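Local coordinates for peroxiredoxin (Clostridioides difficile, PDB 6TSB), which is a bifunctional peroxiredoxin-chitinase of the spore coat, represented here by its chitinase domain, which hydrolyses the beta-1,4 links of chitin, at the interface of chains A and B. Residues are numbered along the deposited sequence; one frame, centred on the assembly and turned at random. Chains: chain A/B, Peroxiredoxin.

Contact 1: the interface of chains A and B. Residues chain A 41-45, 49; chain B 333-335.
B:Thr333, B:Ser334 and B:Thr335 lie against A:Tyr41 to A:Leu43, the last part of strand 37-43 in the TIM barrel of this glycoside hydrolase family 18 domain. The chain B segment comes straight after strand 328-332. B:Thr333 follows a cis peptide bond and leads directly into the short 3-10 helix 334-336.

The tight side is polar and grips the backbone of the strand. The amide N of B:Ser334 gives a hydrogen bond to the carbonyl O of A:Tyr41 at 3.1 Å. Two residues further along the strand, A:Leu43 N donates to the hydroxyl OG1 of B:Thr333 at 3.2 Å. That OG1 is anti to its own backbone N (chi1 171°), a turn that points it at the strand. It is also modelled too near A:Tyr41 O, so a bond there is doubtful. B:Thr335 OG1 donates to A:Leu43 O at 2.9 Å from well above the carbonyl plane, 57° out of it.

The looser side starts at the hydroxyl of B:Ser334. Its OG sits among valine methyls, 3.7 Å from A:Val42 CG1 and equally far from A:Val49 CG2. The same A:Val49 CG2 lies 4.0 Å from B:Ser334 CB, a van der Waals touch. Past the strand end the approach to B:Thr335 is light, its OG1 being 4.1 Å from A:Asn45 O.

Contact 2: the interface of chains A and B. Residues chain A 331, 333-334, 337, 343; chain B 40-41, 49, 260.
The carboxylate oxygen OE2 of B:Glu40 is held from two directions. A:Ser331 OG donates a hydrogen bond to it at 2.9 Å, and OE2 accepts on its anti lone pair, the one facing away from OE1; water 1 sits 2.7 Å from the same OE2. The water carries the link back to chain A, lying 2.6 Å from A:Asp337 OD2 and, more distantly, 3.2 Å from the backbone A:Asp337 O. It bridges the two carboxylates, with B:Glu40 OE2 and A:Asp337 OD2 4.7 Å apart, so a proton may be favoured on one of them. A:Ala343 N, near the start of helix 341-351, donates to A:Asp337 OD2 from 36° above the carboxylate plane; the helix start could ease the negative charge.

Strands 37-43 of chain B and 328-332 of chain A run parallel here, as neighbouring strands of the family 18 TIM barrel do. B:Tyr41 N donates to A:Ser331 O at 3.0 Å, and that oxygen also lies in plane at the edge of the tyrosine ring.

Both side-chain atoms of A:Ser331 are used. With OG between its backbone N and carbonyl carbon (chi1 55°), the hydroxyl turns to the glutamate while CB rests over the centre of the B:Phe260 face, 3.3 Å from the centroid. A:Asp337 meets the same phenylalanine with its carboxylate steeply inclined to the ring, at 74°, and its CB 3.7 Å from B:Phe260 CD2.

Contact 3: the interface of chains A and B. Residues chain A 361, 364-366; chain B 289, 291, 312.
The C-terminal tail of chain A, running on from helix 353-361, packs on the end of strand 286-290 of chain B and on B:Asn291 just past it. B:Asn291 is the polar centre, its side-chain amide set among backbone groups of the tail. As modelled, its OD1 is 2.9 Å from A:Glu361 O and also 2.9 Å from A:Tyr364 O, acceptor against acceptor, while ND2 is 2.9 Å from A:Gln366 N, donor against donor. The built orientation of the amide is therefore doubtful. Exchanging its N and O by a half-turn about CB-CG would probably give all three pairs a donor and an acceptor, and pin the helix end and the tail together.

The carboxylate of A:Glu361 stands almost square to this amide, the planes 87° apart. The amide of A:Gln366 is tilted 65° to it, and the methylene CG of that glutamine lies 4.0 Å from B:Asn291 CG.

A:Gly365 makes the apolar part, its CA lying over the B:Phe289 face, offset toward the rim and 3.9 Å from the ring centroid. CG of B:Phe289 is anti to the backbone N (chi1 -154°), which turns a face of the ring to the tail. From helix 311-323, the methyl CD2 of B:Leu312 reaches the same A:Gly365 CA at 3.6 Å.

Contact 1: the interface of chains A and B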
# COMPACT_ATOMS: atom_id res chain seq x y z
N TYR A 41 -11.44 11.70 22.59
CA TYR A 41 -11.98 13.07 22.67
C TYR A 41 -13.17 13.09 21.72
O TYR A 41 -13.07 12.62 20.57
CB TYR A 41 -10.91 14.15 22.38
CG TYR A 41 -9.92 14.37 23.51
CD1 TYR A 41 -8.85 13.51 23.71
CD2 TYR A 41 -10.09 15.39 24.44
CE1 TYR A 41 -7.96 13.68 24.77
CE2 TYR A 41 -9.21 15.58 25.49
CZ TYR A 41 -8.13 14.73 25.66
OH TYR A 41 -7.27 14.89 26.71
N VAL A 42 -14.29 13.62 22.21
CA VAL A 42 -15.55 13.78 21.45
C VAL A 42 -15.84 15.28 21.36
O VAL A 42 -16.31 15.83 22.36
CB VAL A 42 -16.67 13.03 22.18
CG1 VAL A 42 -17.92 13.00 21.33
CG2 VAL A 42 -16.24 11.63 22.57
N LEU A 43 -15.49 15.91 20.24
CA LEU A 43 -15.76 17.35 19.95
C LEU A 43 -16.99 17.48 19.04
O LEU A 43 -16.87 17.22 17.82
CB LEU A 43 -14.54 17.96 19.26
CG LEU A 43 -14.66 19.44 18.92
CD1 LEU A 43 -14.89 20.27 20.19
CD2 LEU A 43 -13.45 19.92 18.12
N GLY A 44 -18.12 17.92 19.58
CA GLY A 44 -19.34 18.14 18.78
C GLY A 44 -20.32 17.01 19.02
O GLY A 44 -20.25 16.39 20.12
N ASN A 45 -21.17 16.73 18.03
CA ASN A 45 -22.32 15.80 18.20
C ASN A 45 -21.83 14.37 18.42
O ASN A 45 -21.25 13.76 17.53
CB ASN A 45 -23.22 15.82 16.96
CG ASN A 45 -24.50 15.05 17.21
OD1 ASN A 45 -24.48 13.86 17.55
ND2 ASN A 45 -25.60 15.76 17.06
N VAL A 49 -20.39 7.85 18.33
CA VAL A 49 -19.49 7.17 19.29
C VAL A 49 -20.01 5.74 19.53
O VAL A 49 -21.22 5.59 19.78
CB VAL A 49 -19.39 7.98 20.59
CG1 VAL A 49 -18.72 7.20 21.70
CG2 VAL A 49 -18.65 9.29 20.33
N THR B 333 -10.35 13.24 16.79
CA THR B 333 -11.46 13.05 17.71
C THR B 333 -12.50 12.15 17.00
O THR B 333 -12.49 12.16 15.77
CB THR B 333 -12.03 14.43 18.08
OG1 THR B 333 -13.24 14.21 18.80
CG2 THR B 333 -12.25 15.33 16.88
N SER B 334 -13.35 11.40 17.71
CA SER B 334 -14.42 10.53 17.14
C SER B 334 -15.20 11.21 16.00
O SER B 334 -15.54 10.53 15.03
CB SER B 334 -15.35 10.09 18.21
OG SER B 334 -15.90 11.25 18.79
N THR B 335 -15.46 12.51 16.12
CA THR B 335 -16.24 13.35 15.17
C THR B 335 -15.62 13.41 13.78
O THR B 335 -16.31 13.82 12.84
CB THR B 335 -16.36 14.77 15.73
OG1 THR B 335 -17.33 14.58 16.76
CG2 THR B 335 -16.79 15.84 14.74

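Contact 2: the interface of chains A and B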
# COMPACT_ATOMS: atom_id res chain seq x y z
N SER A 331 6.45 -8.10 -21.50
CA SER A 331 5.07 -7.66 -21.18
C SER A 331 4.20 -7.86 -22.41
O SER A 331 4.72 -7.85 -23.53
CB SER A 331 4.99 -6.21 -20.76
OG SER A 331 5.56 -5.36 -21.75
N THR A 333 0.81 -5.76 -23.03
CA THR A 333 1.57 -5.30 -24.18
C THR A 333 1.82 -3.79 -23.98
O THR A 333 1.03 -3.18 -23.27
CB THR A 333 0.76 -5.60 -25.45
OG1 THR A 333 1.41 -4.94 -26.54
CG2 THR A 333 -0.70 -5.18 -25.35
N SER A 334 2.87 -3.19 -24.56
CA SER A 334 3.20 -1.74 -24.48
C SER A 334 1.96 -0.83 -24.66
O SER A 334 1.87 0.19 -23.97
CB SER A 334 4.23 -1.38 -25.48
OG SER A 334 3.73 -1.71 -26.75
N ASP A 337 -0.09 0.46 -21.65
CA ASP A 337 0.80 1.17 -20.70
C ASP A 337 1.46 2.29 -21.51
O ASP A 337 2.72 2.29 -21.69
CB ASP A 337 1.77 0.15 -20.06
CG ASP A 337 2.89 0.74 -19.21
OD1 ASP A 337 2.58 1.44 -18.22
OD2 ASP A 337 4.07 0.51 -19.55
N ALA A 343 6.46 -0.50 -17.90
CA ALA A 343 7.64 -0.79 -18.72
C ALA A 343 8.91 -0.38 -17.96
O ALA A 343 9.88 -1.17 -17.94
CB ALA A 343 7.53 -0.09 -20.05
N GLU B 40 8.88 -6.21 -25.00
CA GLU B 40 7.41 -6.09 -25.05
C GLU B 40 6.88 -6.56 -26.40
O GLU B 40 7.54 -6.33 -27.43
CB GLU B 40 6.95 -4.65 -24.83
CG GLU B 40 7.54 -4.02 -23.59
CD GLU B 40 6.99 -2.64 -23.25
OE1 GLU B 40 7.63 -1.63 -23.67
OE2 GLU B 40 5.94 -2.58 -22.57
N TYR B 41 5.73 -7.23 -26.32
CA TYR B 41 4.74 -7.40 -27.41
C TYR B 41 4.14 -6.01 -27.63
O TYR B 41 3.77 -5.33 -26.65
CB TYR B 41 3.71 -8.50 -27.09
CG TYR B 41 4.24 -9.91 -27.23
CD1 TYR B 41 5.01 -10.50 -26.23
CD2 TYR B 41 4.05 -10.66 -28.38
CE1 TYR B 41 5.54 -11.78 -26.36
CE2 TYR B 41 4.57 -11.94 -28.52
CZ TYR B 41 5.30 -12.52 -27.51
OH TYR B 41 5.83 -13.77 -27.64
N VAL B 49 6.14 3.31 -27.65
CA VAL B 49 7.26 2.42 -27.29
C VAL B 49 8.52 3.27 -27.05
O VAL B 49 8.81 4.13 -27.89
CB VAL B 49 7.47 1.36 -28.39
CG1 VAL B 49 8.77 0.61 -28.21
CG2 VAL B 49 6.28 0.41 -28.43
N PHE B 260 0.19 -6.29 -18.57
CA PHE B 260 0.04 -4.83 -18.35
C PHE B 260 -1.44 -4.51 -18.46
O PHE B 260 -1.82 -3.43 -18.86
CB PHE B 260 0.87 -4.03 -19.34
CG PHE B 260 2.34 -3.97 -19.03
CD1 PHE B 260 2.89 -4.70 -17.99
CD2 PHE B 260 3.18 -3.20 -19.80
CE1 PHE B 260 4.26 -4.62 -17.73
CE2 PHE B 260 4.54 -3.12 -19.54
CZ PHE B 260 5.08 -3.83 -18.49
O HOH W 1 4.72 -0.24 -21.99

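Contact 3: the interface of chains A and B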
# COMPACT_ATOMS: atom_id res chain seq x y z
N GLU A 361 10.59 1.48 -1.32
CA GLU A 361 10.79 1.71 0.15
C GLU A 361 10.00 2.96 0.55
O GLU A 361 9.56 3.01 1.71
CB GLU A 361 12.27 1.87 0.54
CG GLU A 361 13.06 0.58 0.80
CD GLU A 361 12.62 -0.32 1.96
OE1 GLU A 361 11.76 0.11 2.76
OE2 GLU A 361 13.15 -1.44 2.06
N TYR A 364 5.55 1.50 -0.22
CA TYR A 364 4.92 0.30 0.37
C TYR A 364 5.22 0.23 1.87
O TYR A 364 6.41 0.13 2.27
CB TYR A 364 5.35 -0.95 -0.39
CG TYR A 364 4.76 -0.97 -1.77
CD1 TYR A 364 5.42 -0.38 -2.85
CD2 TYR A 364 3.50 -1.50 -1.98
CE1 TYR A 364 4.85 -0.38 -4.12
CE2 TYR A 364 2.91 -1.50 -3.25
CZ TYR A 364 3.60 -0.94 -4.32
OH TYR A 364 3.02 -0.95 -5.56
N GLY A 365 4.13 0.29 2.64
CA GLY A 365 4.11 0.08 4.10
C GLY A 365 4.58 -1.31 4.47
O GLY A 365 3.90 -2.31 4.06
N GLN A 366 5.71 -1.36 5.18
CA GLN A 366 6.30 -2.56 5.83
C GLN A 366 5.87 -2.58 7.31
O GLN A 366 5.72 -1.50 7.91
CB GLN A 366 7.82 -2.55 5.61
CG GLN A 366 8.25 -2.45 4.13
CD GLN A 366 7.64 -3.52 3.25
OE1 GLN A 366 6.76 -3.25 2.42
NE2 GLN A 366 8.07 -4.75 3.44
N PHE B 289 4.53 5.97 1.79
CA PHE B 289 4.84 5.49 3.17
C PHE B 289 6.32 5.75 3.51
O PHE B 289 7.27 5.37 2.75
CB PHE B 289 4.42 4.03 3.37
CG PHE B 289 4.12 3.69 4.81
CD1 PHE B 289 5.14 3.42 5.70
CD2 PHE B 289 2.81 3.71 5.28
CE1 PHE B 289 4.86 3.14 7.03
CE2 PHE B 289 2.53 3.45 6.61
CZ PHE B 289 3.56 3.16 7.48
N ASN B 291 8.86 4.41 5.91
CA ASN B 291 9.11 3.16 6.69
C ASN B 291 10.08 3.40 7.86
O ASN B 291 10.08 2.56 8.80
CB ASN B 291 9.61 2.05 5.76
CG ASN B 291 8.45 1.40 5.06
OD1 ASN B 291 8.23 1.63 3.87
ND2 ASN B 291 7.64 0.68 5.81
N LEU B 312 -2.28 0.84 9.38
CA LEU B 312 -0.89 0.34 9.57
C LEU B 312 -0.18 1.20 10.63
O LEU B 312 0.29 0.62 11.63
CB LEU B 312 -0.13 0.36 8.25
CG LEU B 312 1.34 -0.04 8.36
CD1 LEU B 312 1.46 -1.48 8.85
CD2 LEU B 312 2.10 0.20 7.05

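Contacts 1 and 2 are partly two-fold twins: residues 41, 49, 333 and 334 occur in both with the chains exchanged. Their C-alpha centres lie about 50 Å apart, with contact 3 between them, about 29 Å from contact 1 and 28 Å from contact 2. In contacts 1 and 2 the segment around strand 328-332 of one chain meets strand 37-43 of the other, which suggests that the two barrels trade their C-terminal ends. Contact 3, nearer the middle, packs one chain's tail on the other's strand 286-290 and helix 311-323. The crystal by itself cannot tell whether such a dimer forms in the spore coat.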